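Local coordinates for CT021 (Chlamydia trachomatis serovar L2, PDB 6UXD), which is of unknown function but belongs to a family grouped with the LolA and LolB lipoprotein-transport proteins, and so possibly binds a lipid-like or other hydrophobic ligand, at residues Ser7-Lys12 with Ile173-Asn178; Phe33-Ser38 with Leu181-Trp186; Ser64-Ala69 with Ser142-Leu147; Tyr80-Ser85 with Leu89-Leu94; Trp186-Ile189 with Gly194-Ile197. One frame throughout, in Å; residues are numbered along the deposited sequence.

Contact 1 of 5, residues Ser7-Lys12 with Ile173-Asn178; sequences SSIQEK and IYFSNN
Lys-12 lays its aliphatic chain over one face of the Phe-175 ring. The two side chains run past each other in opposite directions. CE of Lys-12 sits 4.0 Å from the centroid of the Phe-175 ring, 26° off the normal, a CH-pi contact displaced toward the rim. CG, set anti to the backbone N by chi1, already lies against Phe-175 CE1. The bend at chi2 (70°) carries the chain on, so that CE also comes over the face. Beyond the ring, Lys-12 NZ donates to a water 2.8 Å away, and this water donates to Ser-176 O. Ile-9 comes to the edge of the same ring, with its CD1 4.1 Å from Phe-175 CZ. The same methyl meets Ile-173 CD1 at 3.7 Å.

The second shell fixes both partners. Ser-8 caps the short helix 9-13: its OG accepts from Glu-11 N at 3.2 Å. Leu-119 of strand 118-122 touches Ile-9, Ile-173 and Phe-175, and Trp-155 meets the Phe-175 ring edge-to-face. After the strand, Ser-176 OG accepts from Asn-178 N, forming an ST turn. The arrangement is a short N-capped helix packed, through Ile-9 and Lys-12 methylenes, on strand 170-176 of an antiparallel sheet.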
# COMPACT_ATOMS: atom_id res chain seq x y z
N SER A 7 12.04 3.02 -12.42
CA SER A 7 10.73 3.60 -12.17
C SER A 7 10.74 4.05 -10.71
O SER A 7 11.79 4.20 -10.08
CB SER A 7 9.61 2.62 -12.51
OG SER A 7 8.36 3.30 -12.56
N SER A 8 9.55 4.26 -10.15
CA SER A 8 9.41 4.65 -8.75
C SER A 8 8.09 4.08 -8.27
O SER A 8 7.22 3.70 -9.07
CB SER A 8 9.43 6.17 -8.56
OG SER A 8 8.30 6.76 -9.16
N ILE A 9 7.92 4.01 -6.95
CA ILE A 9 6.64 3.52 -6.41
C ILE A 9 5.49 4.44 -6.83
O ILE A 9 4.39 3.98 -7.15
CB ILE A 9 6.71 3.40 -4.89
CG1 ILE A 9 7.67 2.27 -4.47
CG2 ILE A 9 5.31 3.19 -4.35
CD1 ILE A 9 7.04 0.88 -4.61
N GLN A 10 5.71 5.76 -6.82
CA GLN A 10 4.62 6.65 -7.23
C GLN A 10 4.17 6.33 -8.65
O GLN A 10 2.97 6.11 -8.90
CB GLN A 10 5.05 8.12 -7.14
CG GLN A 10 3.86 9.07 -7.36
CD GLN A 10 4.18 10.52 -7.04
OE1 GLN A 10 4.68 10.82 -5.95
NE2 GLN A 10 3.89 11.41 -7.97
N GLU A 11 5.12 6.27 -9.59
CA GLU A 11 4.82 5.96 -10.99
C GLU A 11 4.07 4.64 -11.12
O GLU A 11 3.10 4.51 -11.88
CB GLU A 11 6.15 5.93 -11.76
CG GLU A 11 6.05 5.65 -13.24
CD GLU A 11 7.41 5.66 -13.92
OE1 GLU A 11 7.54 5.04 -15.00
OE2 GLU A 11 8.35 6.28 -13.38
N LYS A 12 4.52 3.62 -10.39
CA LYS A 12 3.89 2.32 -10.51
C LYS A 12 2.46 2.35 -10.00
O LYS A 12 1.55 1.82 -10.65
CB LYS A 12 4.74 1.30 -9.75
CG LYS A 12 4.21 -0.09 -9.80
CD LYS A 12 4.35 -0.71 -11.17
CE LYS A 12 3.90 -2.19 -11.09
NZ LYS A 12 3.45 -2.68 -12.42
N ILE A 173 11.18 -5.49 -3.77
CA ILE A 173 9.74 -5.38 -3.94
C ILE A 173 9.35 -6.25 -5.13
O ILE A 173 9.98 -6.18 -6.19
CB ILE A 173 9.28 -3.93 -4.18
CG1 ILE A 173 9.97 -3.00 -3.18
CG2 ILE A 173 7.77 -3.81 -4.03
CD1 ILE A 173 9.38 -1.60 -3.08
N TYR A 174 8.28 -7.04 -4.96
CA TYR A 174 7.83 -7.94 -6.01
C TYR A 174 6.49 -7.45 -6.54
O TYR A 174 5.60 -7.12 -5.77
CB TYR A 174 7.74 -9.39 -5.50
CG TYR A 174 9.06 -9.95 -5.00
CD1 TYR A 174 9.56 -9.62 -3.75
CD2 TYR A 174 9.81 -10.81 -5.79
CE1 TYR A 174 10.78 -10.14 -3.29
CE2 TYR A 174 11.01 -11.34 -5.34
CZ TYR A 174 11.50 -10.99 -4.11
OH TYR A 174 12.71 -11.53 -3.73
N PHE A 175 6.36 -7.42 -7.87
CA PHE A 175 5.13 -7.05 -8.53
C PHE A 175 4.74 -8.16 -9.50
O PHE A 175 5.60 -8.82 -10.09
CB PHE A 175 5.24 -5.73 -9.32
CG PHE A 175 5.42 -4.53 -8.45
CD1 PHE A 175 4.32 -3.89 -7.90
CD2 PHE A 175 6.69 -4.01 -8.20
CE1 PHE A 175 4.49 -2.75 -7.10
CE2 PHE A 175 6.85 -2.89 -7.41
CZ PHE A 175 5.75 -2.26 -6.85
N SER A 176 3.43 -8.32 -9.64
CA SER A 176 2.87 -9.25 -10.61
C SER A 176 3.36 -8.91 -12.00
O SER A 176 3.52 -7.74 -12.36
CB SER A 176 1.34 -9.20 -10.57
OG SER A 176 0.79 -9.80 -11.74
N ASN A 177 3.59 -9.95 -12.81
CA ASN A 177 3.94 -9.71 -14.19
C ASN A 177 2.78 -9.12 -14.97
O ASN A 177 2.98 -8.66 -16.10
CB ASN A 177 4.41 -11.01 -14.85
CG ASN A 177 5.73 -11.52 -14.27
OD1 ASN A 177 6.57 -10.73 -13.86
ND2 ASN A 177 5.93 -12.85 -14.27
N ASN A 178 1.58 -9.15 -14.40
CA ASN A 178 0.39 -8.59 -15.01
C ASN A 178 0.28 -7.15 -14.53
O ASN A 178 -0.03 -6.91 -13.36
CB ASN A 178 -0.84 -9.42 -14.64
CG ASN A 178 -2.09 -8.87 -15.28
OD1 ASN A 178 -2.04 -7.86 -15.97
ND2 ASN A 178 -3.21 -9.54 -15.06
O HOH W 1 2.55 -5.21 -11.69

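Contact 2 of 5, residues Phe33-Ser38 with Leu181-Trp186; sequences FLIRQS and LAFPLW
Phe-33 meets Phe-183 through its CB rather than through its ring. The distance from Phe-33 CB to Phe-183 CE1 is 3.7 Å, and Phe-183 CZ lies 4.0 Å from the same CB. The CB of Phe-33 is directed toward the loop 181-186, but the ring turns off from the loop. With chi1 at -66° its CG stands anti to the carbonyl carbon, beside the backbone N. This swings the ring away, and the CB methylene makes the nearest approach. Phe-33 also touches Met-47 of the adjoining strand 43-50.

Leu-34 points away from the loop and packs on Ser-209 and Glu-46. This is the in-and-out pattern of a beta strand: Phe-33 and Ile-35 face the loop, and Leu-34 lies on the other side. Strand 29-38 is held in antiparallel order between strands 21-26 and 43-50, and the loop that joins strands 170-176 and 186-189 reaches across to it with one aromatic ring.

Ile-35 meets the same ring. Its CD1 and CG1 both approach Phe-183 CZ, with CD1 at 4.0 Å. The Ile-35 and Phe-183 side chains run antiparallel alongside each other. CZ, at the far end of the Phe-183 ring, touches both Phe-33 CB and Ile-35 CD1. No hydrogen bond crosses the contact. Ile-35 and Phe-183 are buried. Further along, Arg-36 turns to other partners, and its NH1 donates to Pro-212 O.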
# COMPACT_ATOMS: atom_id res chain seq x y z
N PHE A 33 -5.53 -0.37 1.24
CA PHE A 33 -5.27 0.69 0.28
C PHE A 33 -6.32 0.64 -0.83
O PHE A 33 -6.59 -0.43 -1.38
CB PHE A 33 -3.89 0.54 -0.37
CG PHE A 33 -2.74 0.74 0.58
CD1 PHE A 33 -2.40 -0.24 1.50
CD2 PHE A 33 -1.99 1.91 0.53
CE1 PHE A 33 -1.34 -0.06 2.36
CE2 PHE A 33 -0.94 2.10 1.40
CZ PHE A 33 -0.61 1.11 2.31
N LEU A 34 -6.88 1.80 -1.17
CA LEU A 34 -7.94 1.89 -2.17
C LEU A 34 -7.68 3.08 -3.08
O LEU A 34 -7.46 4.19 -2.60
CB LEU A 34 -9.31 2.03 -1.51
CG LEU A 34 -10.48 2.39 -2.44
CD1 LEU A 34 -10.67 1.33 -3.51
CD2 LEU A 34 -11.78 2.58 -1.65
N ILE A 35 -7.71 2.84 -4.39
CA ILE A 35 -7.61 3.91 -5.38
C ILE A 35 -9.02 4.44 -5.61
O ILE A 35 -9.89 3.70 -6.06
CB ILE A 35 -7.01 3.40 -6.70
CG1 ILE A 35 -5.64 2.74 -6.50
CG2 ILE A 35 -7.01 4.53 -7.72
CD1 ILE A 35 -4.56 3.63 -5.92
N ARG A 36 -9.24 5.72 -5.33
CA ARG A 36 -10.61 6.24 -5.39
C ARG A 36 -10.93 7.04 -6.63
O ARG A 36 -12.06 7.00 -7.11
CB ARG A 36 -10.89 7.10 -4.17
CG ARG A 36 -10.92 6.26 -2.96
CD ARG A 36 -11.58 6.94 -1.83
NE ARG A 36 -12.90 7.41 -2.20
CZ ARG A 36 -13.69 8.04 -1.35
NH1 ARG A 36 -13.27 8.26 -0.11
NH2 ARG A 36 -14.89 8.45 -1.74
N GLN A 37 -9.96 7.74 -7.18
CA GLN A 37 -10.22 8.62 -8.30
C GLN A 37 -8.89 8.91 -8.96
O GLN A 37 -7.89 9.09 -8.27
CB GLN A 37 -10.89 9.90 -7.83
CG GLN A 37 -11.25 10.85 -8.92
CD GLN A 37 -12.13 11.96 -8.38
OE1 GLN A 37 -13.34 11.76 -8.17
NE2 GLN A 37 -11.53 13.11 -8.11
N SER A 38 -8.88 8.92 -10.29
CA SER A 38 -7.66 9.17 -11.05
C SER A 38 -7.99 10.10 -12.20
O SER A 38 -8.88 9.83 -13.00
CB SER A 38 -7.06 7.86 -11.58
OG SER A 38 -5.67 7.82 -11.38
N LEU A 181 -2.24 -5.50 -12.17
CA LEU A 181 -2.16 -5.62 -10.71
C LEU A 181 -1.01 -4.73 -10.26
O LEU A 181 0.15 -5.16 -10.25
CB LEU A 181 -1.94 -7.06 -10.29
CG LEU A 181 -3.11 -8.03 -10.49
CD1 LEU A 181 -2.67 -9.46 -10.12
CD2 LEU A 181 -4.32 -7.60 -9.66
N ALA A 182 -1.34 -3.51 -9.83
CA ALA A 182 -0.33 -2.47 -9.67
C ALA A 182 0.27 -2.42 -8.27
O ALA A 182 1.38 -1.88 -8.11
CB ALA A 182 -0.93 -1.10 -10.01
N PHE A 183 -0.40 -2.98 -7.27
CA PHE A 183 0.15 -3.01 -5.92
C PHE A 183 1.19 -4.11 -5.75
O PHE A 183 1.14 -5.14 -6.43
CB PHE A 183 -0.94 -3.20 -4.89
CG PHE A 183 -1.83 -2.01 -4.71
CD1 PHE A 183 -1.44 -0.98 -3.89
CD2 PHE A 183 -3.06 -1.96 -5.33
CE1 PHE A 183 -2.27 0.11 -3.68
CE2 PHE A 183 -3.89 -0.89 -5.14
CZ PHE A 183 -3.49 0.16 -4.31
N PRO A 184 2.12 -3.94 -4.82
CA PRO A 184 3.14 -4.96 -4.62
C PRO A 184 2.55 -6.25 -4.06
O PRO A 184 1.52 -6.25 -3.39
CB PRO A 184 4.10 -4.31 -3.61
CG PRO A 184 3.28 -3.27 -2.93
CD PRO A 184 2.29 -2.78 -3.93
N LEU A 185 3.20 -7.36 -4.40
CA LEU A 185 2.86 -8.67 -3.84
C LEU A 185 3.56 -8.94 -2.52
O LEU A 185 3.06 -9.72 -1.70
CB LEU A 185 3.25 -9.78 -4.81
CG LEU A 185 2.59 -9.76 -6.18
CD1 LEU A 185 3.29 -10.74 -7.12
CD2 LEU A 185 1.11 -10.09 -6.03
N TRP A 186 4.72 -8.33 -2.32
CA TRP A 186 5.64 -8.74 -1.26
C TRP A 186 6.75 -7.70 -1.17
O TRP A 186 7.31 -7.30 -2.20
CB TRP A 186 6.19 -10.12 -1.59
CG TRP A 186 7.07 -10.79 -0.57
CD1 TRP A 186 8.42 -10.67 -0.44
CD2 TRP A 186 6.65 -11.74 0.39
NE1 TRP A 186 8.87 -11.50 0.57
CE2 TRP A 186 7.79 -12.15 1.11
CE3 TRP A 186 5.40 -12.27 0.75
CZ2 TRP A 186 7.72 -13.08 2.15
CZ3 TRP A 186 5.34 -13.17 1.78
CH2 TRP A 186 6.48 -13.58 2.47

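Contact 3 of 5, residues Ser64-Ala69 with Ser142-Leu147; sequences SSWKNA and SLNGEL
Ser-65 OG is gripped from two directions. It accepts from Asn-68 N at 3.1 Å, and it is hydrogen-bonded to a water 2.6 Å away. The same water is bonded to Ser-142 OG at 2.9 Å, so it bridges the two segments, and it accepts from Lys-67 NZ. The amine of Lys-67 also donates to Asn-68 OD1 at 2.9 Å, coming in 26° out of the carbonyl plane.

The bond from Asn-68 N makes Ser-65 the N-cap of the short helix 66-69. Its hydroxyl is placed for this by a chi1 of 62°, which sets OG between the backbone N and the carbonyl carbon. Ser-142 lies opposite on the short strand 142-144, which pairs with strand 196-204. The contact thus brings a helix start against a strand, and an ordered water bridges the two serine hydroxyls.

At the other side of the contact Asn-144 comes to the edge of the Trp-66 indole. Its ND2 lies 3.8 Å from Trp-66 CD1, near the ring plane, and the ring and amide planes are 20° apart. A second water accepts from Trp-66 NE1 at 3.3 Å and, weakly, from Asn-144 ND2. The stronger partner of the amide is Glu-202: ND2 donates to its OE1. Glu-202 also receives the backbone N-H groups of Trp-66 and Lys-67, so one carboxylate ties the first turn of the helix to the strand side chain.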
# COMPACT_ATOMS: atom_id res chain seq x y z
N SER A 64 -15.99 -14.39 3.12
CA SER A 64 -16.06 -13.70 1.83
C SER A 64 -14.69 -13.15 1.43
O SER A 64 -13.92 -13.84 0.76
CB SER A 64 -17.12 -12.59 1.85
OG SER A 64 -16.84 -11.59 2.82
N SER A 65 -14.39 -11.92 1.81
CA SER A 65 -13.11 -11.31 1.47
C SER A 65 -12.97 -10.04 2.28
O SER A 65 -13.94 -9.55 2.86
CB SER A 65 -12.99 -11.02 -0.03
OG SER A 65 -13.97 -10.08 -0.48
N TRP A 66 -11.73 -9.53 2.34
CA TRP A 66 -11.49 -8.21 2.91
C TRP A 66 -12.37 -7.17 2.24
O TRP A 66 -13.04 -6.37 2.92
CB TRP A 66 -10.02 -7.81 2.76
CG TRP A 66 -9.18 -8.34 3.87
CD1 TRP A 66 -8.57 -9.56 3.93
CD2 TRP A 66 -8.87 -7.67 5.09
NE1 TRP A 66 -7.89 -9.68 5.12
CE2 TRP A 66 -8.06 -8.53 5.85
CE3 TRP A 66 -9.20 -6.41 5.61
CZ2 TRP A 66 -7.56 -8.18 7.11
CZ3 TRP A 66 -8.70 -6.06 6.86
CH2 TRP A 66 -7.90 -6.94 7.59
N LYS A 67 -12.37 -7.14 0.91
CA LYS A 67 -13.18 -6.15 0.20
C LYS A 67 -14.63 -6.22 0.65
O LYS A 67 -15.22 -5.20 1.02
CB LYS A 67 -13.08 -6.35 -1.31
CG LYS A 67 -14.16 -5.58 -2.08
CD LYS A 67 -13.84 -5.42 -3.54
CE LYS A 67 -13.77 -6.74 -4.26
NZ LYS A 67 -15.08 -7.43 -4.25
N ASN A 68 -15.22 -7.42 0.63
CA ASN A 68 -16.66 -7.54 0.87
C ASN A 68 -17.03 -7.49 2.34
O ASN A 68 -18.17 -7.12 2.68
CB ASN A 68 -17.19 -8.84 0.25
CG ASN A 68 -17.06 -8.86 -1.26
OD1 ASN A 68 -16.75 -7.86 -1.89
ND2 ASN A 68 -17.31 -10.02 -1.85
N ALA A 69 -16.14 -7.86 3.25
CA ALA A 69 -16.44 -7.73 4.67
C ALA A 69 -16.05 -6.37 5.25
O ALA A 69 -16.34 -6.12 6.42
CB ALA A 69 -15.75 -8.83 5.46
N SER A 142 -11.37 -10.32 -6.60
CA SER A 142 -10.46 -10.41 -5.47
C SER A 142 -9.54 -11.63 -5.59
O SER A 142 -9.93 -12.69 -6.09
CB SER A 142 -11.22 -10.47 -4.14
OG SER A 142 -12.02 -11.64 -4.00
N LEU A 143 -8.31 -11.46 -5.10
CA LEU A 143 -7.34 -12.55 -4.96
C LEU A 143 -6.84 -12.51 -3.53
O LEU A 143 -6.18 -11.54 -3.14
CB LEU A 143 -6.16 -12.41 -5.91
CG LEU A 143 -6.36 -12.48 -7.42
CD1 LEU A 143 -7.05 -11.23 -7.90
CD2 LEU A 143 -4.99 -12.62 -8.08
N ASN A 144 -7.09 -13.56 -2.77
CA ASN A 144 -6.76 -13.58 -1.35
C ASN A 144 -5.95 -14.83 -1.04
O ASN A 144 -6.35 -15.93 -1.40
CB ASN A 144 -8.05 -13.51 -0.51
CG ASN A 144 -7.79 -13.68 0.97
OD1 ASN A 144 -7.21 -14.67 1.39
ND2 ASN A 144 -8.24 -12.71 1.78
N GLY A 145 -4.81 -14.65 -0.38
CA GLY A 145 -4.01 -15.79 0.03
C GLY A 145 -2.52 -15.58 -0.07
O GLY A 145 -2.01 -14.51 0.29
N GLU A 146 -1.80 -16.59 -0.58
CA GLU A 146 -0.35 -16.52 -0.69
C GLU A 146 0.01 -15.92 -2.05
O GLU A 146 0.42 -16.60 -3.00
CB GLU A 146 0.28 -17.90 -0.51
CG GLU A 146 -0.20 -18.62 0.70
CD GLU A 146 -0.25 -17.76 1.94
OE1 GLU A 146 0.79 -17.09 2.23
OE2 GLU A 146 -1.34 -17.78 2.62
N LEU A 147 -0.17 -14.60 -2.13
CA LEU A 147 -0.05 -13.93 -3.41
C LEU A 147 1.37 -13.95 -3.99
O LEU A 147 1.52 -13.76 -5.20
CB LEU A 147 -0.56 -12.50 -3.30
CG LEU A 147 -1.98 -12.29 -2.78
CD1 LEU A 147 -2.41 -10.79 -2.92
CD2 LEU A 147 -2.97 -13.20 -3.47
O HOH W 2 -14.37 -10.35 -3.03
O HOH W 3 -6.86 -12.76 4.80

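Contact 4 of 5, residues Tyr80-Ser85 with Leu89-Leu94; sequences YLLRIS and LMIFVL
Leu-89 CD1 is a knob set among three neighbours. It lies 3.6 Å from Ile-84 CG1, 3.4 Å from Arg-83 O and 4.2 Å from Leu-82 CB. On the same face, Leu-82 CG meets Ile-91 CG1 at 4.3 Å. Tyr-80 CD1 leans on Ile-91 CG2 at 4.0 Å and also reaches Val-93 CB.

The other face carries Leu-81, Arg-83, Met-90 and Phe-92. Met-90 bends at chi3 (31°), and this brings its CE to Arg-83 CD, at 3.6 Å. The Arg-83 chain is extended, and its NH2 forms a salt bridge with Glu-41. Phe-92 sets its ring edge against Leu-81 O.

The backbones are joined by reciprocal bonds between Leu-81 and Phe-92, each 2.8 Å from N to O. Arg-83 N donates to Met-90 O at 2.8 Å; the return bond is weak. This is the beta hairpin of strands 79-84 and 90-95, with Phe-111 of helix 108-116 touching Leu-82 and Ile-91 on one face and Trp-99 touching Leu-81 and Phe-92 on the other.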
# COMPACT_ATOMS: atom_id res chain seq x y z
N TYR A 80 -6.33 7.59 6.32
CA TYR A 80 -5.67 8.66 5.59
C TYR A 80 -6.17 8.72 4.15
O TYR A 80 -6.56 7.72 3.55
CB TYR A 80 -4.16 8.46 5.60
CG TYR A 80 -3.58 8.51 6.99
CD1 TYR A 80 -3.35 9.72 7.62
CD2 TYR A 80 -3.27 7.34 7.68
CE1 TYR A 80 -2.82 9.78 8.89
CE2 TYR A 80 -2.74 7.38 8.96
CZ TYR A 80 -2.52 8.61 9.55
OH TYR A 80 -2.00 8.68 10.82
N LEU A 81 -6.16 9.93 3.60
CA LEU A 81 -6.51 10.16 2.21
C LEU A 81 -5.35 10.91 1.60
O LEU A 81 -4.94 11.95 2.12
CB LEU A 81 -7.82 10.93 2.10
CG LEU A 81 -8.31 11.23 0.68
CD1 LEU A 81 -8.55 9.92 -0.08
CD2 LEU A 81 -9.57 12.11 0.70
N LEU A 82 -4.80 10.38 0.51
CA LEU A 82 -3.65 10.95 -0.16
C LEU A 82 -4.09 11.51 -1.49
O LEU A 82 -4.75 10.81 -2.27
CB LEU A 82 -2.55 9.92 -0.41
CG LEU A 82 -1.61 9.57 0.74
CD1 LEU A 82 -2.36 9.08 1.94
CD2 LEU A 82 -0.62 8.52 0.26
N ARG A 83 -3.71 12.74 -1.76
CA ARG A 83 -3.88 13.34 -3.08
C ARG A 83 -2.50 13.42 -3.72
O ARG A 83 -1.64 14.16 -3.24
CB ARG A 83 -4.53 14.72 -2.98
CG ARG A 83 -4.94 15.28 -4.32
CD ARG A 83 -5.25 16.76 -4.24
NE ARG A 83 -5.72 17.25 -5.52
CZ ARG A 83 -4.97 17.82 -6.46
NH1 ARG A 83 -3.66 17.99 -6.28
NH2 ARG A 83 -5.53 18.22 -7.59
N ILE A 84 -2.31 12.67 -4.80
CA ILE A 84 -1.01 12.53 -5.46
C ILE A 84 -1.10 13.26 -6.79
O ILE A 84 -2.00 12.99 -7.59
CB ILE A 84 -0.63 11.05 -5.66
CG1 ILE A 84 -0.57 10.33 -4.31
CG2 ILE A 84 0.72 10.94 -6.38
CD1 ILE A 84 -0.58 8.81 -4.38
N SER A 85 -0.17 14.19 -7.03
CA SER A 85 -0.19 14.98 -8.25
C SER A 85 1.24 15.36 -8.63
O SER A 85 2.21 14.94 -7.99
CB SER A 85 -1.04 16.24 -8.08
OG SER A 85 -0.50 17.06 -7.05
N LEU A 89 2.76 16.17 -2.19
CA LEU A 89 1.73 15.30 -1.65
C LEU A 89 0.89 16.04 -0.61
O LEU A 89 1.42 16.77 0.23
CB LEU A 89 2.37 14.07 -1.02
CG LEU A 89 1.37 13.05 -0.47
CD1 LEU A 89 0.70 12.33 -1.64
CD2 LEU A 89 2.03 12.06 0.48
N MET A 90 -0.41 15.84 -0.67
CA MET A 90 -1.32 16.37 0.33
C MET A 90 -2.04 15.21 0.99
O MET A 90 -2.55 14.31 0.31
CB MET A 90 -2.31 17.36 -0.29
CG MET A 90 -3.38 17.84 0.67
SD MET A 90 -4.29 19.28 0.06
CE MET A 90 -4.25 19.03 -1.68
N ILE A 91 -2.06 15.21 2.32
CA ILE A 91 -2.63 14.14 3.11
C ILE A 91 -3.76 14.71 3.95
O ILE A 91 -3.65 15.81 4.49
CB ILE A 91 -1.58 13.48 4.03
CG1 ILE A 91 -0.42 12.93 3.21
CG2 ILE A 91 -2.22 12.38 4.85
CD1 ILE A 91 0.61 12.20 4.06
N PHE A 92 -4.82 13.93 4.10
CA PHE A 92 -5.92 14.25 4.98
C PHE A 92 -6.13 13.08 5.93
O PHE A 92 -5.82 11.93 5.59
CB PHE A 92 -7.22 14.48 4.21
CG PHE A 92 -7.11 15.50 3.12
CD1 PHE A 92 -6.55 15.18 1.89
CD2 PHE A 92 -7.61 16.78 3.30
CE1 PHE A 92 -6.46 16.11 0.88
CE2 PHE A 92 -7.54 17.71 2.29
CZ PHE A 92 -6.96 17.38 1.07
N VAL A 93 -6.64 13.38 7.12
CA VAL A 93 -7.04 12.35 8.07
C VAL A 93 -8.53 12.53 8.33
O VAL A 93 -9.06 13.64 8.26
CB VAL A 93 -6.24 12.42 9.38
CG1 VAL A 93 -6.28 13.81 9.96
CG2 VAL A 93 -6.76 11.40 10.38
N LEU A 94 -9.21 11.42 8.58
CA LEU A 94 -10.65 11.47 8.80
C LEU A 94 -10.89 11.82 10.25
O LEU A 94 -10.43 11.11 11.15
CB LEU A 94 -11.29 10.14 8.45
CG LEU A 94 -12.81 10.05 8.62
CD1 LEU A 94 -13.50 10.96 7.64
CD2 LEU A 94 -13.26 8.61 8.43

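Contact 5 of 5, residues Trp186-Ile189 with Gly194-Ile197; sequences WTSI and GTVI
The main apolar contact is a CH-pi packing of Ile-197 on Trp-186. Ile-197 CG2 stands 3.6 Å from the centroid of the six-membered ring of Trp-186, 19° off the normal and offset toward the rim. Ile-197 CD1 lies nearer the pyrrole side, 3.6 Å from Trp-186 NE1. The indole is put there by a chi1 of -175°, with CG anti to the backbone N. Ile-197 CD1 also meets Ser-188 CB at 3.6 Å. On the opposite side of the ribbon Ile-189 and Val-196 run alongside each other, with Ile-189 CG2 3.7 Å from Val-196 CB.

The backbone bonds are a reciprocal pair. Ile-189 N donates to Val-196 O, and Val-196 N donates to Ile-189 O, each at 2.9 Å. Ser-188 and Ile-197 form the neighbouring non-hydrogen-bonded pair. Two CA-H...O contacts accompany the bonds: Ser-188 CA approaches Val-196 O at 3.2 Å, and Ile-197 CA approaches Thr-187 O at 3.3 Å.

Strands 186-189 and 196-204 make an antiparallel hairpin. Strand 170-176 pairs with the first of them, and the Tyr-174 ring meets Trp-186. The chemistry implies that backbone bonds set the register, continuing from the turn to Thr-187 with Ile-198, and that Ile-197 adds an apolar cover on one face of Trp-186.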
# COMPACT_ATOMS: atom_id res chain seq x y z
N TRP A 186 4.72 -8.33 -2.32
CA TRP A 186 5.64 -8.74 -1.26
C TRP A 186 6.75 -7.70 -1.17
O TRP A 186 7.31 -7.30 -2.20
CB TRP A 186 6.19 -10.12 -1.59
CG TRP A 186 7.07 -10.79 -0.57
CD1 TRP A 186 8.42 -10.67 -0.44
CD2 TRP A 186 6.65 -11.74 0.39
NE1 TRP A 186 8.87 -11.50 0.57
CE2 TRP A 186 7.79 -12.15 1.11
CE3 TRP A 186 5.40 -12.27 0.75
CZ2 TRP A 186 7.72 -13.08 2.15
CZ3 TRP A 186 5.34 -13.17 1.78
CH2 TRP A 186 6.48 -13.58 2.47
N THR A 187 7.06 -7.25 0.03
CA THR A 187 8.13 -6.28 0.24
C THR A 187 9.03 -6.74 1.37
O THR A 187 8.55 -7.07 2.46
CB THR A 187 7.55 -4.90 0.53
OG1 THR A 187 6.67 -4.53 -0.54
CG2 THR A 187 8.66 -3.86 0.67
N SER A 188 10.33 -6.77 1.12
CA SER A 188 11.32 -7.20 2.09
C SER A 188 12.34 -6.08 2.27
O SER A 188 12.88 -5.58 1.28
CB SER A 188 12.00 -8.50 1.62
OG SER A 188 13.09 -8.86 2.45
N ILE A 189 12.59 -5.68 3.51
CA ILE A 189 13.52 -4.59 3.79
C ILE A 189 14.50 -5.00 4.87
O ILE A 189 14.10 -5.48 5.94
CB ILE A 189 12.79 -3.29 4.19
CG1 ILE A 189 13.81 -2.20 4.52
CG2 ILE A 189 11.87 -3.51 5.35
CD1 ILE A 189 13.29 -0.78 4.33
N GLY A 194 17.02 -7.09 11.80
CA GLY A 194 16.81 -8.17 10.86
C GLY A 194 15.79 -7.78 9.80
O GLY A 194 15.21 -6.70 9.82
N THR A 195 15.58 -8.71 8.87
CA THR A 195 14.74 -8.43 7.71
C THR A 195 13.26 -8.34 8.10
O THR A 195 12.78 -9.00 9.02
CB THR A 195 14.97 -9.50 6.64
OG1 THR A 195 16.16 -9.18 5.90
CG2 THR A 195 13.78 -9.60 5.68
N VAL A 196 12.54 -7.49 7.38
CA VAL A 196 11.14 -7.21 7.64
C VAL A 196 10.35 -7.44 6.36
O VAL A 196 10.75 -6.99 5.28
CB VAL A 196 10.93 -5.78 8.15
CG1 VAL A 196 9.47 -5.48 8.24
CG2 VAL A 196 11.62 -5.60 9.48
N ILE A 197 9.22 -8.13 6.49
CA ILE A 197 8.36 -8.51 5.38
C ILE A 197 7.03 -7.80 5.57
O ILE A 197 6.41 -7.89 6.63
CB ILE A 197 8.12 -10.03 5.31
CG1 ILE A 197 9.43 -10.80 5.14
CG2 ILE A 197 7.12 -10.33 4.19
CD1 ILE A 197 10.14 -10.55 3.85

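Overall arrangement
From the N terminus, residues 7-12 open the long loop that contact 1 closes at 173-178. Strand 29-38 then opens contact 2, which closes at 181-186, so contacts 1 and 2 cross. Contact 3 lies within both loops, and contact 4, a short hairpin closure, lies within contact 3. Contact 5 is a second hairpin; it starts at Trp-186, where contact 2 ends. Contact 1 touches both contact 2 and contact 5, which share Trp-186. It also touches contact 4, where Gln-10 packs on Ile-84. Contact 3 joins helix 66-69 to strand 142-144, and Leu-147 touches Leu-185. Contacts 4 and 5 lie on opposite sides of the chain's centre, about 25 Å apart between centres.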